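Local coordinates for protein pectate lyase II (Xanthomonas campestris pv. campestris, PDB 2QY1) that probably cleaves pectate, the polygalacturonate of plant cell walls, by the lyase reaction assigned to polysaccharide lyase family 1, at residues L106-G120 with A149-V161. The protein carries 2 engineered substitutions. Numbering follows the deposited sequence. Where two conformers were deposited one is given.
Sequences LLQGGEDADSISLEG and ASFDGGIDMKKGV
Strands 116-119 and 155-158 are neighbouring strands in a parallel sheet of the right-handed beta-helix, pairing Ile116 with Ile155 through Glu119 with Lys158. Asp156 bonds to the adjacent strand through both backbone groups: its N donates to Ile116 O (2.8 Å, N-H...O angle 174°), and its O accepts from Leu118 N. Lys158 likewise gives its N to Leu118 O and takes Gly120 N on its own O. On the inward face, Leu118 and Met157 lie side by side, their CB atoms 3.8 Å apart, while Val161 crosses Leu118 at about a right angle. Such apolar chains suit this core, where Ile116 meets strand 129-137 and Ile155 strand 164-174.

Where the loops enter the strands, Asp114 and Asp152 gather beside the face carrying Asp156. With CG anti to its backbone N (chi1 178°), Asp152 turns its carboxylate to Asp114. With Asp114 in the conformer given, one of two, a water lies 2.6 Å from both Asp114 OD1 and Asp156 OD2; which acceptors get its protons is open. Asp156 OD1 accepts from Leu179 N. Glu119 OE1 is 4.0 Å from Lys158 NZ, too far for a salt bridge; Glu119 OE2 pairs with Arg89 and accepts Ser117 OG from above the carboxylate plane, which helps fix the group.

Before the strands, Phe151 presents its ring edge to Leu107 O (CE1 to O, 3.3 Å). Gly110, at positive phi, lays its CA against Ala149 O, where a side chain would clash. No metal is present among the atoms here, but three carboxylates this close are consistent with the calcium site of family 1 pectate lyases, built on the parallel beta-helix.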
loop_
_atom_site.group_PDB
_atom_site.type_symbol
_atom_site.label_atom_id
_atom_site.label_comp_id
_atom_site.label_asym_id
_atom_site.label_seq_id
_atom_site.Cartn_x
_atom_site.Cartn_y
_atom_site.Cartn_z
ATOM N N LEU A 106 -1.762 -10.423 10.522
ATOM C CA LEU A 106 -1.342 -11.823 10.617
ATOM C C LEU A 106 -2.189 -12.788 9.782
ATOM O O LEU A 106 -2.717 -13.785 10.294
ATOM C CB LEU A 106 -1.290 -12.259 12.087
ATOM C CG LEU A 106 -0.224 -11.578 12.952
ATOM C CD1 LEU A 106 -0.590 -11.680 14.429
ATOM C CD2 LEU A 106 1.156 -12.181 12.686
ATOM N N LEU A 107 -2.295 -12.486 8.492
ATOM C CA LEU A 107 -3.159 -13.238 7.583
ATOM C C LEU A 107 -2.626 -14.625 7.247
ATOM O O LEU A 107 -1.416 -14.840 7.173
ATOM C CB LEU A 107 -3.392 -12.456 6.287
ATOM C CG LEU A 107 -4.009 -11.061 6.378
ATOM C CD1 LEU A 107 -4.168 -10.486 4.990
ATOM C CD2 LEU A 107 -5.346 -11.098 7.091
ATOM N N GLN A 108 -3.561 -15.549 7.047
ATOM C CA GLN A 108 -3.283 -16.895 6.564
ATOM C C GLN A 108 -2.981 -16.848 5.068
ATOM O O GLN A 108 -3.462 -15.959 4.360
ATOM C CB GLN A 108 -4.500 -17.801 6.803
ATOM C CG GLN A 108 -4.954 -17.895 8.265
ATOM C CD GLN A 108 -6.199 -18.755 8.478
ATOM O OE1 GLN A 108 -6.657 -18.910 9.613
ATOM N NE2 GLN A 108 -6.741 -19.322 7.403
ATOM N N GLY A 109 -2.193 -17.806 4.588
ATOM C CA GLY A 109 -2.029 -17.993 3.149
ATOM C C GLY A 109 -0.607 -17.941 2.631
ATOM O O GLY A 109 -0.339 -18.401 1.523
ATOM N N GLY A 110 0.300 -17.370 3.423
ATOM C CA GLY A 110 1.703 -17.248 3.028
ATOM C C GLY A 110 1.842 -16.339 1.827
ATOM O O GLY A 110 1.526 -15.154 1.905
ATOM N N GLU A 111 2.284 -16.903 0.706
ATOM C CA GLU A 111 2.390 -16.145 -0.541
ATOM C C GLU A 111 1.024 -15.614 -1.003
ATOM O O GLU A 111 0.946 -14.632 -1.738
ATOM C CB GLU A 111 3.044 -16.995 -1.633
ATOM C CG GLU A 111 3.718 -16.167 -2.715
ATOM C CD GLU A 111 4.616 -16.979 -3.632
ATOM O OE1 GLU A 111 4.596 -18.225 -3.569
ATOM O OE2 GLU A 111 5.349 -16.354 -4.426
ATOM N N ASP A 112 -0.046 -16.257 -0.542
ATOM C CA ASP A 112 -1.417 -15.831 -0.848
ATOM C C ASP A 112 -2.029 -14.893 0.197
ATOM O O ASP A 112 -3.190 -14.492 0.071
ATOM C CB ASP A 112 -2.305 -17.059 -1.038
ATOM C CG ASP A 112 -1.809 -17.962 -2.148
ATOM O OD1 ASP A 112 -1.449 -17.437 -3.225
ATOM O OD2 ASP A 112 -1.768 -19.188 -1.943
ATOM N N ALA A 113 -1.251 -14.540 1.216
ATOM C CA ALA A 113 -1.738 -13.694 2.311
ATOM C C ALA A 113 -1.662 -12.193 2.003
ATOM O O ALA A 113 -1.032 -11.433 2.741
ATOM C CB ALA A 113 -0.987 -14.020 3.606
ATOM N N ASP A 114 -2.295 -11.765 0.915
ATOM C CA ASP A 114 -2.294 -10.350 0.544
ATOM C C ASP A 114 -3.315 -9.587 1.377
ATOM O O ASP A 114 -4.461 -10.016 1.517
ATOM C CB ASP A 114 -2.573 -10.166 -0.953
ATOM C CG ASP A 114 -1.824 -8.978 -1.551
ATOM O OD1 ASP A 114 -1.287 -9.124 -2.671
ATOM O OD2 ASP A 114 -1.768 -7.904 -0.911
ATOM N N SER A 115 -2.880 -8.463 1.937
ATOM C CA SER A 115 -3.710 -7.648 2.825
ATOM C C SER A 115 -4.686 -6.784 2.035
ATOM O O SER A 115 -5.898 -6.906 2.188
ATOM C CB SER A 115 -2.844 -6.794 3.755
ATOM O OG SER A 115 -2.106 -7.605 4.652
ATOM N N ILE A 116 -4.147 -5.903 1.200
ATOM C CA ILE A 116 -4.962 -5.086 0.307
ATOM C C ILE A 116 -4.339 -5.177 -1.081
ATOM O O ILE A 116 -3.211 -4.728 -1.294
ATOM C CB ILE A 116 -5.064 -3.616 0.794
ATOM C CG1 ILE A 116 -5.759 -3.553 2.164
ATOM C CG2 ILE A 116 -5.795 -2.747 -0.237
ATOM C CD1 ILE A 116 -5.636 -2.207 2.883
ATOM N N SER A 117 -5.070 -5.782 -2.011
ATOM C CA SER A 117 -4.547 -6.034 -3.346
ATOM C C SER A 117 -5.463 -5.480 -4.423
ATOM O O SER A 117 -6.662 -5.760 -4.435
ATOM C CB SER A 117 -4.337 -7.535 -3.564
ATOM O OG SER A 117 -3.946 -7.806 -4.899
ATOM N N LEU A 118 -4.878 -4.700 -5.326
ATOM C CA LEU A 118 -5.588 -4.145 -6.467
ATOM C C LEU A 118 -4.988 -4.744 -7.729
ATOM O O LEU A 118 -3.773 -4.707 -7.916
ATOM C CB LEU A 118 -5.445 -2.618 -6.485
ATOM C CG LEU A 118 -5.590 -1.856 -5.161
ATOM C CD1 LEU A 118 -5.292 -0.367 -5.356
ATOM C CD2 LEU A 118 -6.973 -2.055 -4.541
ATOM N N GLU A 119 -5.824 -5.306 -8.597
ATOM C CA GLU A 119 -5.290 -5.998 -9.772
ATOM C C GLU A 119 -6.118 -5.882 -11.042
ATOM O O GLU A 119 -7.316 -6.175 -11.059
ATOM C CB GLU A 119 -4.989 -7.474 -9.462
ATOM C CG GLU A 119 -5.869 -8.093 -8.387
ATOM C CD GLU A 119 -5.322 -9.409 -7.875
ATOM O OE1 GLU A 119 -5.034 -10.295 -8.705
ATOM O OE2 GLU A 119 -5.189 -9.554 -6.639
ATOM N N GLY A 120 -5.449 -5.457 -12.109
ATOM C CA GLY A 120 -6.026 -5.513 -13.439
ATOM C C GLY A 120 -6.012 -6.941 -13.950
ATOM O O GLY A 120 -5.210 -7.765 -13.499
ATOM N N ALA A 149 8.071 -16.793 1.890
ATOM C CA ALA A 149 6.679 -16.366 1.962
ATOM C C ALA A 149 5.932 -16.808 3.224
ATOM O O ALA A 149 4.968 -17.574 3.140
ATOM C CB ALA A 149 5.937 -16.845 0.713
ATOM N N SER A 150 6.364 -16.319 4.386
ATOM C CA SER A 150 5.621 -16.548 5.628
ATOM C C SER A 150 4.343 -15.711 5.620
ATOM O O SER A 150 3.325 -16.101 6.201
ATOM C CB SER A 150 6.476 -16.220 6.857
ATOM O OG SER A 150 7.606 -17.073 6.925
ATOM N N PHE A 151 4.426 -14.553 4.968
ATOM C CA PHE A 151 3.284 -13.687 4.684
ATOM C C PHE A 151 3.466 -13.093 3.284
ATOM O O PHE A 151 4.464 -13.382 2.624
ATOM C CB PHE A 151 3.152 -12.599 5.759
ATOM C CG PHE A 151 2.889 -13.151 7.135
ATOM C CD1 PHE A 151 1.585 -13.408 7.558
ATOM C CD2 PHE A 151 3.947 -13.452 7.992
ATOM C CE1 PHE A 151 1.339 -13.938 8.826
ATOM C CE2 PHE A 151 3.713 -13.987 9.257
ATOM C CZ PHE A 151 2.405 -14.229 9.675
ATOM N N ASP A 152 2.503 -12.296 2.821
ATOM C CA ASP A 152 2.582 -11.703 1.476
ATOM C C ASP A 152 2.543 -10.173 1.527
ATOM O O ASP A 152 3.036 -9.574 2.479
ATOM C CB ASP A 152 1.490 -12.277 0.559
ATOM C CG ASP A 152 1.488 -11.650 -0.838
ATOM O OD1 ASP A 152 0.509 -10.953 -1.168
ATOM O OD2 ASP A 152 2.457 -11.845 -1.607
ATOM N N GLY A 153 1.952 -9.551 0.507
ATOM C CA GLY A 153 1.993 -8.104 0.332
ATOM C C GLY A 153 1.086 -7.335 1.264
ATOM O O GLY A 153 0.095 -7.867 1.765
ATOM N N GLY A 154 1.436 -6.074 1.504
ATOM C CA GLY A 154 0.655 -5.216 2.388
ATOM C C GLY A 154 -0.382 -4.448 1.598
ATOM O O GLY A 154 -1.579 -4.734 1.682
ATOM N N ILE A 155 0.084 -3.467 0.827
ATOM C CA ILE A 155 -0.795 -2.660 -0.006
ATOM C C ILE A 155 -0.258 -2.711 -1.434
ATOM O O ILE A 155 0.656 -1.967 -1.795
ATOM C CB ILE A 155 -0.921 -1.209 0.534
ATOM C CG1 ILE A 155 -1.481 -1.233 1.964
ATOM C CG2 ILE A 155 -1.811 -0.362 -0.386
ATOM C CD1 ILE A 155 -1.161 -0.015 2.792
ATOM N N ASP A 156 -0.833 -3.610 -2.229
ATOM C CA ASP A 156 -0.290 -3.956 -3.544
ATOM C C ASP A 156 -1.196 -3.564 -4.699
ATOM O O ASP A 156 -2.422 -3.557 -4.564
ATOM C CB ASP A 156 -0.036 -5.464 -3.630
ATOM C CG ASP A 156 1.070 -5.933 -2.706
ATOM O OD1 ASP A 156 1.806 -5.093 -2.148
ATOM O OD2 ASP A 156 1.207 -7.159 -2.554
ATOM N N MET A 157 -0.578 -3.248 -5.835
ATOM C CA MET A 157 -1.297 -3.121 -7.099
ATOM C C MET A 157 -0.444 -3.606 -8.277
ATOM O O MET A 157 0.787 -3.532 -8.242
ATOM C CB MET A 157 -1.836 -1.696 -7.316
ATOM C CG MET A 157 -0.791 -0.601 -7.483
ATOM S SD MET A 157 -1.484 1.049 -7.196
ATOM C CE MET A 157 -1.501 1.115 -5.412
ATOM N N LYS A 158 -1.109 -4.119 -9.306
ATOM C CA LYS A 158 -0.418 -4.680 -10.462
ATOM C C LYS A 158 -1.292 -4.658 -11.712
ATOM O O LYS A 158 -2.508 -4.470 -11.629
ATOM C CB LYS A 158 0.038 -6.116 -10.169
ATOM C CG LYS A 158 -1.098 -7.093 -9.893
ATOM C CD LYS A 158 -0.575 -8.504 -9.692
ATOM C CE LYS A 158 -1.644 -9.402 -9.087
ATOM N NZ LYS A 158 -1.052 -10.652 -8.534
ATOM N N LYS A 159 -0.653 -4.852 -12.863
ATOM C CA LYS A 159 -1.341 -5.035 -14.143
ATOM C C LYS A 159 -2.204 -3.839 -14.570
ATOM O O LYS A 159 -3.270 -4.004 -15.164
ATOM C CB LYS A 159 -2.133 -6.355 -14.156
ATOM C CG LYS A 159 -1.250 -7.607 -14.049
ATOM C CD LYS A 159 -2.066 -8.899 -14.099
ATOM C CE LYS A 159 -2.624 -9.258 -12.726
ATOM N NZ LYS A 159 -3.736 -10.260 -12.796
ATOM N N GLY A 160 -1.730 -2.636 -14.263
ATOM C CA GLY A 160 -2.311 -1.420 -14.822
ATOM C C GLY A 160 -3.372 -0.709 -14.009
ATOM O O GLY A 160 -4.114 0.112 -14.551
ATOM N N VAL A 161 -3.454 -1.018 -12.716
ATOM C CA VAL A 161 -4.284 -0.242 -11.799
ATOM C C VAL A 161 -3.786 1.204 -11.850
ATOM O O VAL A 161 -2.579 1.454 -11.768
ATOM C CB VAL A 161 -4.208 -0.786 -10.353
ATOM C CG1 VAL A 161 -5.036 0.073 -9.404
ATOM C CG2 VAL A 161 -4.678 -2.235 -10.302
HETATM O O HOH W 1 0.438 -16.335 6.033
HETATM O O HOH W 2 3.768 -19.575 1.532
HETATM O O HOH W 3 -0.636 -13.115 -3.312
HETATM O O HOH W 4 0.285 -10.928 4.809
HETATM O O HOH W 5 0.700 -8.990 -4.325
#